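Local coordinates for protein phosphoribosylformylglycinamidine synthase 2 (Thermus thermophilus, PDB 3VIU) that binds adenosine-5'-diphosphate and a magnesium ion in a chain built from two related AIR synthase-like halves, at residues 108-111 against 116-119; 110-115 against 257-262; 176-181 against 443-448; 101-106 against 143-148. All blocks are in the same frame, centred on the assembly; numbering follows the deposited sequence.

Interaction 1: residues 108-111 against 116-119. With ADP (adenosine-5'-diphosphate), chain B.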
loop_
_atom_site.group_PDB
_atom_site.type_symbol
_atom_site.label_atom_id
_atom_site.label_comp_id
_atom_site.label_asym_id
_atom_site.label_seq_id
_atom_site.Cartn_x
_atom_site.Cartn_y
_atom_site.Cartn_z
ATOM N N ARG A 108 0.036 -13.616 -3.902
ATOM C CA ARG A 108 0.866 -14.766 -3.585
ATOM C C ARG A 108 1.707 -14.543 -2.328
ATOM O O ARG A 108 1.916 -15.475 -1.553
ATOM C CB ARG A 108 1.757 -15.122 -4.783
ATOM C CG ARG A 108 0.976 -15.727 -5.949
ATOM C CD ARG A 108 1.902 -16.352 -6.976
ATOM N NE ARG A 108 2.613 -15.356 -7.766
ATOM C CZ ARG A 108 2.062 -14.651 -8.751
ATOM N NH1 ARG A 108 2.793 -13.763 -9.414
ATOM N NH2 ARG A 108 0.787 -14.841 -9.080
ATOM N N ASP A 109 2.175 -13.313 -2.118
ATOM C CA ASP A 109 2.964 -13.010 -0.926
ATOM C C ASP A 109 2.124 -13.221 0.327
ATOM O O ASP A 109 2.612 -13.716 1.338
ATOM C CB ASP A 109 3.454 -11.559 -0.932
ATOM C CG ASP A 109 4.572 -11.321 -1.918
ATOM O OD1 ASP A 109 5.460 -12.190 -2.036
ATOM O OD2 ASP A 109 4.572 -10.253 -2.563
ATOM N N ILE A 110 0.860 -12.824 0.257
ATOM C CA ILE A 110 -0.051 -12.962 1.381
ATOM C C ILE A 110 -0.414 -14.431 1.592
ATOM O O ILE A 110 -0.514 -14.895 2.725
ATOM C CB ILE A 110 -1.326 -12.139 1.136
ATOM C CG1 ILE A 110 -0.956 -10.659 0.958
ATOM C CG2 ILE A 110 -2.324 -12.367 2.255
ATOM C CD1 ILE A 110 -0.034 -10.114 2.012
HETATM N N MSE A 111 -0.608 -15.161 0.497
HETATM C CA MSE A 111 -0.940 -16.583 0.567
HETATM C C MSE A 111 0.184 -17.386 1.195
HETATM O O MSE A 111 -0.065 -18.329 1.945
HETATM C CB MSE A 111 -1.144 -17.183 -0.817
HETATM C CG MSE A 111 -2.345 -16.753 -1.601
HETATM SE SE MSE A 111 -2.169 -17.628 -3.329
HETATM C CE MSE A 111 -2.094 -16.067 -4.471
ATOM N N ARG A 116 -5.556 -16.235 3.951
ATOM C CA ARG A 116 -6.460 -16.156 2.821
ATOM C C ARG A 116 -6.747 -14.687 2.526
ATOM O O ARG A 116 -7.228 -13.952 3.389
ATOM C CB ARG A 116 -7.757 -16.892 3.142
ATOM C CG ARG A 116 -8.839 -16.726 2.107
ATOM C CD ARG A 116 -10.111 -17.432 2.552
ATOM N NE ARG A 116 -9.966 -18.885 2.519
ATOM C CZ ARG A 116 -10.060 -19.615 1.413
ATOM N NH1 ARG A 116 -10.307 -19.029 0.246
ATOM N NH2 ARG A 116 -9.902 -20.931 1.470
ATOM N N PRO A 117 -6.431 -14.235 1.306
ATOM C CA PRO A 117 -6.655 -12.847 0.885
ATOM C C PRO A 117 -8.110 -12.412 1.079
ATOM O O PRO A 117 -9.016 -13.040 0.548
ATOM C CB PRO A 117 -6.262 -12.874 -0.586
ATOM C CG PRO A 117 -5.160 -13.887 -0.605
ATOM C CD PRO A 117 -5.718 -14.990 0.261
ATOM N N ILE A 118 -8.331 -11.339 1.831
ATOM C CA ILE A 118 -9.690 -10.872 2.063
ATOM C C ILE A 118 -9.912 -9.507 1.458
ATOM O O ILE A 118 -11.050 -9.036 1.372
ATOM C CB ILE A 118 -10.043 -10.797 3.585
ATOM C CG1 ILE A 118 -9.132 -9.788 4.295
ATOM C CG2 ILE A 118 -9.929 -12.177 4.210
ATOM C CD1 ILE A 118 -9.385 -9.660 5.800
ATOM N N ALA A 119 -8.831 -8.862 1.036
ATOM C CA ALA A 119 -8.974 -7.547 0.442
ATOM C C ALA A 119 -7.745 -7.030 -0.295
ATOM O O ALA A 119 -6.607 -7.391 0.019
ATOM C CB ALA A 119 -9.386 -6.556 1.509
HETATM P PB ADP B . 8.825 -9.848 -2.851
HETATM O O1B ADP B . 9.861 -9.722 -3.913
HETATM O O2B ADP B . 7.580 -8.891 -3.209
HETATM O O3B ADP B . 8.329 -11.457 -2.772
HETATM P PA ADP B . 10.694 -8.368 -1.523
HETATM O O1A ADP B . 11.963 -9.135 -1.660
HETATM O O2A ADP B . 10.518 -7.413 -2.820
HETATM O O3A ADP B . 9.434 -9.414 -1.392
HETATM O "O5'" ADP B . 10.702 -7.405 -0.203
HETATM C "C5'" ADP B . 11.890 -7.656 0.571
HETATM C "C4'" ADP B . 11.610 -7.769 2.099
HETATM O "O4'" ADP B . 11.951 -6.522 2.786
HETATM C "C3'" ADP B . 10.130 -8.052 2.460
HETATM O "O3'" ADP B . 10.070 -8.851 3.649
HETATM C "C2'" ADP B . 9.544 -6.654 2.657
HETATM O "O2'" ADP B . 8.385 -6.664 3.495
HETATM C "C1'" ADP B . 10.717 -5.869 3.250
HETATM N N9 ADP B . 10.687 -4.458 2.840
HETATM C C8 ADP B . 11.044 -3.959 1.619
HETATM N N7 ADP B . 10.900 -2.665 1.594
HETATM C C5 ADP B . 10.441 -2.245 2.791
HETATM C C6 ADP B . 10.101 -0.986 3.351
HETATM N N6 ADP B . 10.222 0.171 2.601
HETATM N N1 ADP B . 9.660 -0.940 4.627
HETATM C C2 ADP B . 9.536 -2.050 5.370
HETATM N N3 ADP B . 9.845 -3.253 4.881
HETATM C C4 ADP B . 10.295 -3.394 3.616
#

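Interaction 2: residues 110-115 against 257-262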
loop_
_atom_site.group_PDB
_atom_site.type_symbol
_atom_site.label_atom_id
_atom_site.label_comp_id
_atom_site.label_asym_id
_atom_site.label_seq_id
_atom_site.Cartn_x
_atom_site.Cartn_y
_atom_site.Cartn_z
ATOM N N ILE A 110 0.860 -12.824 0.257
ATOM C CA ILE A 110 -0.051 -12.962 1.381
ATOM C C ILE A 110 -0.414 -14.431 1.592
ATOM O O ILE A 110 -0.514 -14.895 2.725
ATOM C CB ILE A 110 -1.326 -12.139 1.136
ATOM C CG1 ILE A 110 -0.956 -10.659 0.958
ATOM C CG2 ILE A 110 -2.324 -12.367 2.255
ATOM C CD1 ILE A 110 -0.034 -10.114 2.012
HETATM N N MSE A 111 -0.608 -15.161 0.497
HETATM C CA MSE A 111 -0.940 -16.583 0.567
HETATM C C MSE A 111 0.184 -17.386 1.195
HETATM O O MSE A 111 -0.065 -18.329 1.945
HETATM C CB MSE A 111 -1.144 -17.183 -0.817
HETATM C CG MSE A 111 -2.345 -16.753 -1.601
HETATM SE SE MSE A 111 -2.169 -17.628 -3.329
HETATM C CE MSE A 111 -2.094 -16.067 -4.471
ATOM N N SER A 112 1.423 -17.036 0.854
ATOM C CA SER A 112 2.559 -17.783 1.368
ATOM C C SER A 112 2.624 -17.769 2.888
ATOM O O SER A 112 3.222 -18.660 3.482
ATOM C CB SER A 112 3.869 -17.281 0.751
ATOM O OG SER A 112 4.237 -16.017 1.255
HETATM N N MSE A 113 1.997 -16.773 3.515
HETATM C CA MSE A 113 1.967 -16.690 4.977
HETATM C C MSE A 113 0.866 -17.612 5.515
HETATM O O MSE A 113 0.717 -17.778 6.728
HETATM C CB MSE A 113 1.668 -15.265 5.449
HETATM C CG MSE A 113 2.651 -14.214 5.003
HETATM SE SE MSE A 113 4.507 -14.640 5.367
HETATM C CE MSE A 113 4.492 -14.605 7.303
ATOM N N GLY A 114 0.091 -18.194 4.602
ATOM C CA GLY A 114 -0.995 -19.075 4.987
ATOM C C GLY A 114 -2.248 -18.282 5.297
ATOM O O GLY A 114 -3.176 -18.779 5.942
ATOM N N ALA A 115 -2.271 -17.036 4.836
ATOM C CA ALA A 115 -3.408 -16.150 5.056
ATOM C C ALA A 115 -4.249 -16.064 3.793
ATOM O O ALA A 115 -3.726 -15.859 2.697
ATOM C CB ALA A 115 -2.927 -14.768 5.447
ATOM N N VAL A 257 6.818 -22.060 2.688
ATOM C CA VAL A 257 6.159 -21.781 1.422
ATOM C C VAL A 257 6.733 -20.499 0.848
ATOM O O VAL A 257 6.871 -19.497 1.552
ATOM C CB VAL A 257 4.646 -21.588 1.600
ATOM C CG1 VAL A 257 4.000 -21.394 0.246
ATOM C CG2 VAL A 257 4.040 -22.776 2.324
ATOM N N GLN A 258 7.070 -20.534 -0.435
ATOM C CA GLN A 258 7.639 -19.381 -1.111
ATOM C C GLN A 258 6.959 -19.152 -2.443
ATOM O O GLN A 258 6.693 -20.095 -3.189
ATOM C CB GLN A 258 9.136 -19.590 -1.359
ATOM C CG GLN A 258 10.029 -18.871 -0.388
ATOM C CD GLN A 258 9.727 -17.390 -0.337
ATOM O OE1 GLN A 258 9.848 -16.683 -1.335
ATOM N NE2 GLN A 258 9.322 -16.914 0.826
ATOM N N ASP A 259 6.663 -17.896 -2.742
ATOM C CA ASP A 259 6.056 -17.578 -4.018
ATOM C C ASP A 259 7.206 -17.213 -4.927
ATOM O O ASP A 259 8.292 -16.854 -4.469
ATOM C CB ASP A 259 5.091 -16.394 -3.906
ATOM C CG ASP A 259 5.725 -15.185 -3.255
ATOM O OD1 ASP A 259 6.067 -15.273 -2.055
ATOM O OD2 ASP A 259 5.882 -14.150 -3.938
HETATM N N MSE A 260 6.969 -17.318 -6.221
HETATM C CA MSE A 260 7.995 -16.979 -7.177
HETATM C C MSE A 260 7.610 -15.682 -7.861
HETATM O O MSE A 260 6.503 -15.539 -8.376
HETATM C CB MSE A 260 8.162 -18.119 -8.176
HETATM C CG MSE A 260 8.638 -19.388 -7.494
HETATM SE SE MSE A 260 9.028 -20.808 -8.707
HETATM C CE MSE A 260 10.055 -19.811 -9.987
ATOM N N GLY A 261 8.524 -14.724 -7.823
ATOM C CA GLY A 261 8.262 -13.445 -8.442
ATOM C C GLY A 261 9.490 -13.017 -9.199
ATOM O O GLY A 261 9.982 -13.738 -10.064
ATOM N N ALA A 262 9.991 -11.838 -8.865
ATOM C CA ALA A 262 11.178 -11.315 -9.511
ATOM C C ALA A 262 12.320 -12.300 -9.283
ATOM O O ALA A 262 12.572 -12.707 -8.148
ATOM C CB ALA A 262 11.528 -9.955 -8.923
HETATM O O HOH W 1 6.187 -17.595 3.434
#

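Interaction 3: residues 176-181 against 443-448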
loop_
_atom_site.group_PDB
_atom_site.type_symbol
_atom_site.label_atom_id
_atom_site.label_comp_id
_atom_site.label_asym_id
_atom_site.label_seq_id
_atom_site.Cartn_x
_atom_site.Cartn_y
_atom_site.Cartn_z
HETATM N N MSE A 176 -1.880 -3.238 -2.440
HETATM C CA MSE A 176 -1.792 -3.705 -1.073
HETATM C C MSE A 176 -2.768 -4.863 -0.913
HETATM O O MSE A 176 -3.838 -4.862 -1.518
HETATM C CB MSE A 176 -2.159 -2.572 -0.121
HETATM C CG MSE A 176 -2.074 -2.925 1.345
HETATM SE SE MSE A 176 -2.655 -1.407 2.416
HETATM C CE MSE A 176 -2.785 -2.262 4.149
ATOM N N CYS A 177 -2.396 -5.859 -0.113
ATOM C CA CYS A 177 -3.276 -6.988 0.108
ATOM C C CYS A 177 -3.430 -7.374 1.583
ATOM O O CYS A 177 -2.474 -7.348 2.348
ATOM C CB CYS A 177 -2.796 -8.194 -0.698
ATOM S SG CYS A 177 -3.923 -9.614 -0.602
ATOM N N LEU A 178 -4.655 -7.723 1.966
ATOM C CA LEU A 178 -4.966 -8.143 3.327
ATOM C C LEU A 178 -5.407 -9.604 3.320
ATOM O O LEU A 178 -6.224 -10.009 2.488
ATOM C CB LEU A 178 -6.103 -7.297 3.917
ATOM C CG LEU A 178 -5.734 -6.295 5.005
ATOM C CD1 LEU A 178 -4.954 -5.150 4.397
ATOM C CD2 LEU A 178 -6.990 -5.787 5.676
ATOM N N GLY A 179 -4.866 -10.393 4.244
ATOM C CA GLY A 179 -5.241 -11.790 4.331
ATOM C C GLY A 179 -5.420 -12.192 5.781
ATOM O O GLY A 179 -4.726 -11.667 6.660
ATOM N N LEU A 180 -6.357 -13.097 6.056
ATOM C CA LEU A 180 -6.550 -13.528 7.431
ATOM C C LEU A 180 -6.241 -14.998 7.594
ATOM O O LEU A 180 -6.300 -15.780 6.641
ATOM C CB LEU A 180 -7.969 -13.216 7.943
ATOM C CG LEU A 180 -9.216 -14.051 7.643
ATOM C CD1 LEU A 180 -9.025 -15.499 8.044
ATOM C CD2 LEU A 180 -10.382 -13.473 8.421
ATOM N N LEU A 181 -5.900 -15.365 8.818
ATOM C CA LEU A 181 -5.569 -16.737 9.137
ATOM C C LEU A 181 -5.656 -16.945 10.635
ATOM O O LEU A 181 -5.767 -15.991 11.411
ATOM C CB LEU A 181 -4.147 -17.055 8.672
ATOM C CG LEU A 181 -3.028 -16.281 9.373
ATOM C CD1 LEU A 181 -1.692 -16.928 9.048
ATOM C CD2 LEU A 181 -3.034 -14.821 8.946
ATOM N N VAL A 443 -11.801 -5.675 10.711
ATOM C CA VAL A 443 -10.456 -5.251 10.333
ATOM C C VAL A 443 -10.561 -4.019 9.445
ATOM O O VAL A 443 -11.243 -4.054 8.424
ATOM C CB VAL A 443 -9.739 -6.357 9.554
ATOM C CG1 VAL A 443 -8.323 -5.932 9.233
ATOM C CG2 VAL A 443 -9.764 -7.651 10.359
ATOM N N ALA A 444 -9.894 -2.933 9.839
ATOM C CA ALA A 444 -9.921 -1.696 9.069
ATOM C C ALA A 444 -8.595 -1.480 8.340
ATOM O O ALA A 444 -7.530 -1.814 8.858
ATOM C CB ALA A 444 -10.215 -0.517 9.983
ATOM N N ALA A 445 -8.668 -0.909 7.141
ATOM C CA ALA A 445 -7.482 -0.670 6.333
ATOM C C ALA A 445 -7.587 0.572 5.459
ATOM O O ALA A 445 -8.660 0.922 4.964
ATOM C CB ALA A 445 -7.210 -1.886 5.455
ATOM N N LYS A 446 -6.452 1.226 5.257
ATOM C CA LYS A 446 -6.406 2.410 4.428
ATOM C C LYS A 446 -4.968 2.652 3.971
ATOM O O LYS A 446 -4.019 2.266 4.649
ATOM C CB LYS A 446 -6.918 3.613 5.222
ATOM C CG LYS A 446 -7.737 4.617 4.411
ATOM C CD LYS A 446 -6.883 5.414 3.467
ATOM C CE LYS A 446 -7.726 6.407 2.686
ATOM N NZ LYS A 446 -8.743 5.706 1.862
ATOM N N VAL A 447 -4.814 3.267 2.806
ATOM C CA VAL A 447 -3.495 3.588 2.277
ATOM C C VAL A 447 -3.533 5.064 1.895
ATOM O O VAL A 447 -4.493 5.509 1.270
ATOM C CB VAL A 447 -3.161 2.722 1.041
ATOM C CG1 VAL A 447 -4.281 2.795 0.025
ATOM C CG2 VAL A 447 -1.871 3.193 0.416
ATOM N N ASP A 448 -2.515 5.829 2.283
ATOM C CA ASP A 448 -2.487 7.262 1.964
ATOM C C ASP A 448 -1.108 7.824 1.659
ATOM O O ASP A 448 -0.086 7.226 1.974
ATOM C CB ASP A 448 -3.012 8.114 3.131
ATOM C CG ASP A 448 -4.498 7.988 3.358
ATOM O OD1 ASP A 448 -4.867 7.386 4.388
ATOM O OD2 ASP A 448 -5.293 8.506 2.528
#

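Interaction 4: residues 101-106 against 143-148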
loop_
_atom_site.group_PDB
_atom_site.type_symbol
_atom_site.label_atom_id
_atom_site.label_comp_id
_atom_site.label_asym_id
_atom_site.label_seq_id
_atom_site.Cartn_x
_atom_site.Cartn_y
_atom_site.Cartn_z
ATOM N N THR A 101 -0.755 -8.104 -13.015
ATOM C CA THR A 101 0.369 -8.867 -12.519
ATOM C C THR A 101 0.789 -8.360 -11.153
ATOM O O THR A 101 1.292 -9.117 -10.322
ATOM C CB THR A 101 1.524 -8.788 -13.505
ATOM O OG1 THR A 101 1.230 -9.649 -14.610
ATOM C CG2 THR A 101 2.824 -9.222 -12.862
ATOM N N GLY A 102 0.572 -7.073 -10.913
ATOM C CA GLY A 102 0.907 -6.523 -9.618
ATOM C C GLY A 102 -0.028 -7.160 -8.606
ATOM O O GLY A 102 0.382 -7.500 -7.498
ATOM N N VAL A 103 -1.288 -7.342 -8.994
ATOM C CA VAL A 103 -2.271 -7.946 -8.105
ATOM C C VAL A 103 -1.978 -9.429 -7.845
ATOM O O VAL A 103 -2.063 -9.896 -6.705
ATOM C CB VAL A 103 -3.698 -7.775 -8.669
ATOM C CG1 VAL A 103 -4.689 -8.603 -7.875
ATOM C CG2 VAL A 103 -4.088 -6.317 -8.598
ATOM N N GLY A 104 -1.623 -10.167 -8.893
ATOM C CA GLY A 104 -1.311 -11.574 -8.720
ATOM C C GLY A 104 -0.161 -11.778 -7.744
ATOM O O GLY A 104 -0.252 -12.590 -6.823
ATOM N N GLY A 105 0.921 -11.030 -7.947
ATOM C CA GLY A 105 2.083 -11.126 -7.082
ATOM C C GLY A 105 1.814 -10.813 -5.616
ATOM O O GLY A 105 2.208 -11.582 -4.732
ATOM N N ILE A 106 1.150 -9.692 -5.342
ATOM C CA ILE A 106 0.860 -9.316 -3.961
ATOM C C ILE A 106 0.009 -10.403 -3.293
ATOM O O ILE A 106 0.182 -10.712 -2.112
ATOM C CB ILE A 106 0.128 -7.929 -3.894
ATOM C CG1 ILE A 106 0.147 -7.393 -2.467
ATOM C CG2 ILE A 106 -1.316 -8.050 -4.356
ATOM C CD1 ILE A 106 1.518 -7.004 -1.991
ATOM N N SER A 143 -8.670 -1.664 -15.469
ATOM C CA SER A 143 -9.236 -2.774 -16.238
ATOM C C SER A 143 -8.504 -4.032 -15.792
ATOM O O SER A 143 -9.126 -5.047 -15.481
ATOM C CB SER A 143 -8.997 -2.599 -17.741
ATOM O OG SER A 143 -9.731 -1.519 -18.277
ATOM N N GLY A 144 -7.173 -3.947 -15.775
ATOM C CA GLY A 144 -6.343 -5.071 -15.379
ATOM C C GLY A 144 -6.539 -5.496 -13.936
ATOM O O GLY A 144 -6.560 -6.691 -13.632
ATOM N N ILE A 145 -6.679 -4.523 -13.043
ATOM C CA ILE A 145 -6.888 -4.810 -11.629
ATOM C C ILE A 145 -8.221 -5.531 -11.444
ATOM O O ILE A 145 -8.313 -6.513 -10.710
ATOM C CB ILE A 145 -6.884 -3.504 -10.777
ATOM C CG1 ILE A 145 -5.463 -2.939 -10.695
ATOM C CG2 ILE A 145 -7.421 -3.783 -9.373
ATOM C CD1 ILE A 145 -5.331 -1.710 -9.811
ATOM N N ALA A 146 -9.253 -5.038 -12.117
ATOM C CA ALA A 146 -10.582 -5.638 -12.026
ATOM C C ALA A 146 -10.558 -7.063 -12.571
ATOM O O ALA A 146 -11.188 -7.965 -12.011
ATOM C CB ALA A 146 -11.602 -4.795 -12.810
ATOM N N PHE A 147 -9.832 -7.257 -13.665
ATOM C CA PHE A 147 -9.732 -8.569 -14.288
ATOM C C PHE A 147 -9.200 -9.643 -13.353
ATOM O O PHE A 147 -9.813 -10.694 -13.195
ATOM C CB PHE A 147 -8.840 -8.504 -15.531
ATOM C CG PHE A 147 -8.319 -9.846 -15.971
ATOM C CD1 PHE A 147 -6.959 -10.143 -15.878
ATOM C CD2 PHE A 147 -9.186 -10.821 -16.465
ATOM C CE1 PHE A 147 -6.465 -11.391 -16.273
ATOM C CE2 PHE A 147 -8.705 -12.074 -16.863
ATOM C CZ PHE A 147 -7.339 -12.357 -16.767
ATOM N N TYR A 148 -8.061 -9.387 -12.727
ATOM C CA TYR A 148 -7.486 -10.386 -11.847
ATOM C C TYR A 148 -8.291 -10.594 -10.579
ATOM O O TYR A 148 -8.642 -11.721 -10.239
ATOM C CB TYR A 148 -6.045 -10.015 -11.495
ATOM C CG TYR A 148 -5.207 -11.224 -11.184
ATOM C CD1 TYR A 148 -5.303 -11.862 -9.954
ATOM C CD2 TYR A 148 -4.369 -11.777 -12.151
ATOM C CE1 TYR A 148 -4.582 -13.030 -9.695
ATOM C CE2 TYR A 148 -3.652 -12.938 -11.904
ATOM C CZ TYR A 148 -3.764 -13.558 -10.678
ATOM O OH TYR A 148 -3.076 -14.715 -10.440
HETATM O O HOH W 2 -2.276 -14.882 -7.666
#

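Interaction 1: residues 108-111 against 116-119
I110 and M111, in the last turns of helix 95-112, lie beside P117 and R116 at the start of strand 116-126, the CA atoms of M111 and R116 being 6.0 Å apart and those of I110 and P117 6.6 Å. The proline ring is the common surface. Its CG meets the CG of the selenomethionine M111 at 4.1 Å, the M111 chain running roughly perpendicular to the proline side chain. With CG anti to its carbonyl carbon (chi1 -69°), M111 presents the first part of its chain to the ring. I110 offers its CG2 branch, 4.3 Å from P117 CG, while its CG1 arm leads away toward C177. Here the chain passes from helix to strand in the first PurM-N-like domain: the helix packs on the sheet, and the chain reverses within four residues to enter it. The strand it enters carries a classic beta bulge, in which I118 and A119 both face L178 on the neighbouring strand 172-182. The packing is entirely apolar and buried, and M242 of helix 235-250 touches both M111 and P117. A different chemistry holds on another side of the helix, where D109 turns from the strand toward the nucleotide. Its OD1 lies 3.1 Å from O3B of ADP, a close approach of two oxygens rather than a bond; the nearby positive charge is K83, whose NZ makes a long, weak ion pair with D109 OD2 and is hydrogen-bonded to ADP.

Interaction 2: residues 110-115 against 257-262
S112 and V257 make the close part of this contact. The carbonyl oxygen S112 O lies 3.8 Å from V257 CB, and V257 CG1, anti to its own backbone N (chi1 -176°), reaches past it to 4.0 Å from S112 CA. The same methyl is 4.1 Å from S112 CB, which leaves the valine branch lying along the backbone of the helix end. The other side of the contact is looser and polar. Here S112 OG and D259 OD1 are 3.9 Å apart, too far for a direct bond; the main partner of the serine hydroxyl is D109 O, one turn back, with N68 OD1 a second hydrogen-bonded neighbour. A chi1 of 72° folds OG over the helix backbone, from where it can reach back to D109 O. In terms of fold, the contact joins the C-terminal end of helix 95-112 in the first PurM-N-like domain to strand 254-259, an edge strand of the sheet in the C-terminal domain that follows. The helix finishes in a Schellman motif: G114 takes a positive phi of 85°, its N donates to M111 O at 2.7 Å, and A115 N reaches I110 O weakly. A water bridges the two backbones next to the valine, donating to V257 O at 2.8 Å and, more weakly, to S112 O at 3.2 Å. Farther along the strand D259 turns its side chain to the ADP pocket, where OD2 comes close to D109 OD1, one carboxylate against another.

Interaction 3: residues 176-181 against 443-448
L178 and V443 lie alongside each other, pointing opposite ways, with the leucine methyl CD2 coming to 3.8 Å from V443 CG1. That same methyl is 3.9 Å from A445 CB, so a single branch of L178 fits against both a valine and an alanine of the facing strand. Its partner CD1 also reaches A445 CB, at 4.1 Å. The small alanine side chain thus sits beneath the fork of the leucine. At the other end of the contact the selenomethionine M176 runs out almost fully extended, with all three torsions near 180°, and carries its SE to 4.4 Å from V447 CB. The strands themselves run nearly antiparallel (169°) but 9.4 Å apart, a spacing that belongs to two sheets packed face to face rather than to neighbours in one sheet. Strand 172-182 comes from the six-stranded sheet of the first half and strand 441-448 from the equivalent sheet of the second; the strand order of the two sheets is the same. Such pairing of N-terminal domains recalls the central barrel of PurM-like dimers, here formed within one chain. V544 of strand 538-548 touches M176, L178 and V443 and extends the apolar layer.

Interaction 4: residues 101-106 against 143-148
Y148 OH is held from two directions, by a hydrogen bond with E306 OE2 and by a water that donates to it at 2.9 Å. The same water donates at 3.2 Å to G104 O, and so ties the tyrosine to the backbone of the helix opposite. The two helices, 95-112 and 132-152, belong to the first PurM-N-like domain and lie on its six-stranded sheet; helix 132-152 is the crossover of a beta-alpha-beta unit whose parallel strands, 116-126 and 156-163, are neighbours. Over the two segments the helix axes approach to 8.9 Å at an angle of 41°. G104 has no side chain, and the Y148 ring lies directly against its backbone. G104 CA sits over one face of the ring in a CH-pi contact, 4.0 Å from the centroid and 23° off the normal, displaced toward the rim. The ring reaches this place because CG of Y148 is anti to its backbone N (chi1 -152°), which swings the phenol across to the other helix. V103 completes the apolar part with its two methyls, of which CG1 meets Y148 CD1 obliquely at 3.9 Å. On the sheet side L120 of strand 116-126 also touches V103, while P235 packs on Y148 from helix 235-250. Between V103 and I145, whose CA atoms come closest of all pairs here, the side chains meet through V103 CG2 and I145 CG1, 4.2 Å apart.

All four contacts are buried, but their chemistry follows their place. Interactions 1, 2 and 4 share helix 95-112, each taking a different side or level of it: its C-terminal part against its own sheet, its end against the edge strand of the next domain, and its middle against a second helix. Interaction 3 leaves that helix and joins the sheets of the two halves, nearest the centre of the chain. Interactions 1 and 3 meet through apolar side chains; in 2 a water joins two carbonyls, in 4 a carbonyl and a tyrosine hydroxyl. Interactions 1 and 2 converge on the nucleotide through D109 and D259, while interactions 1 and 3 share one sheet, where strands 116-126 and 172-182 are neighbours.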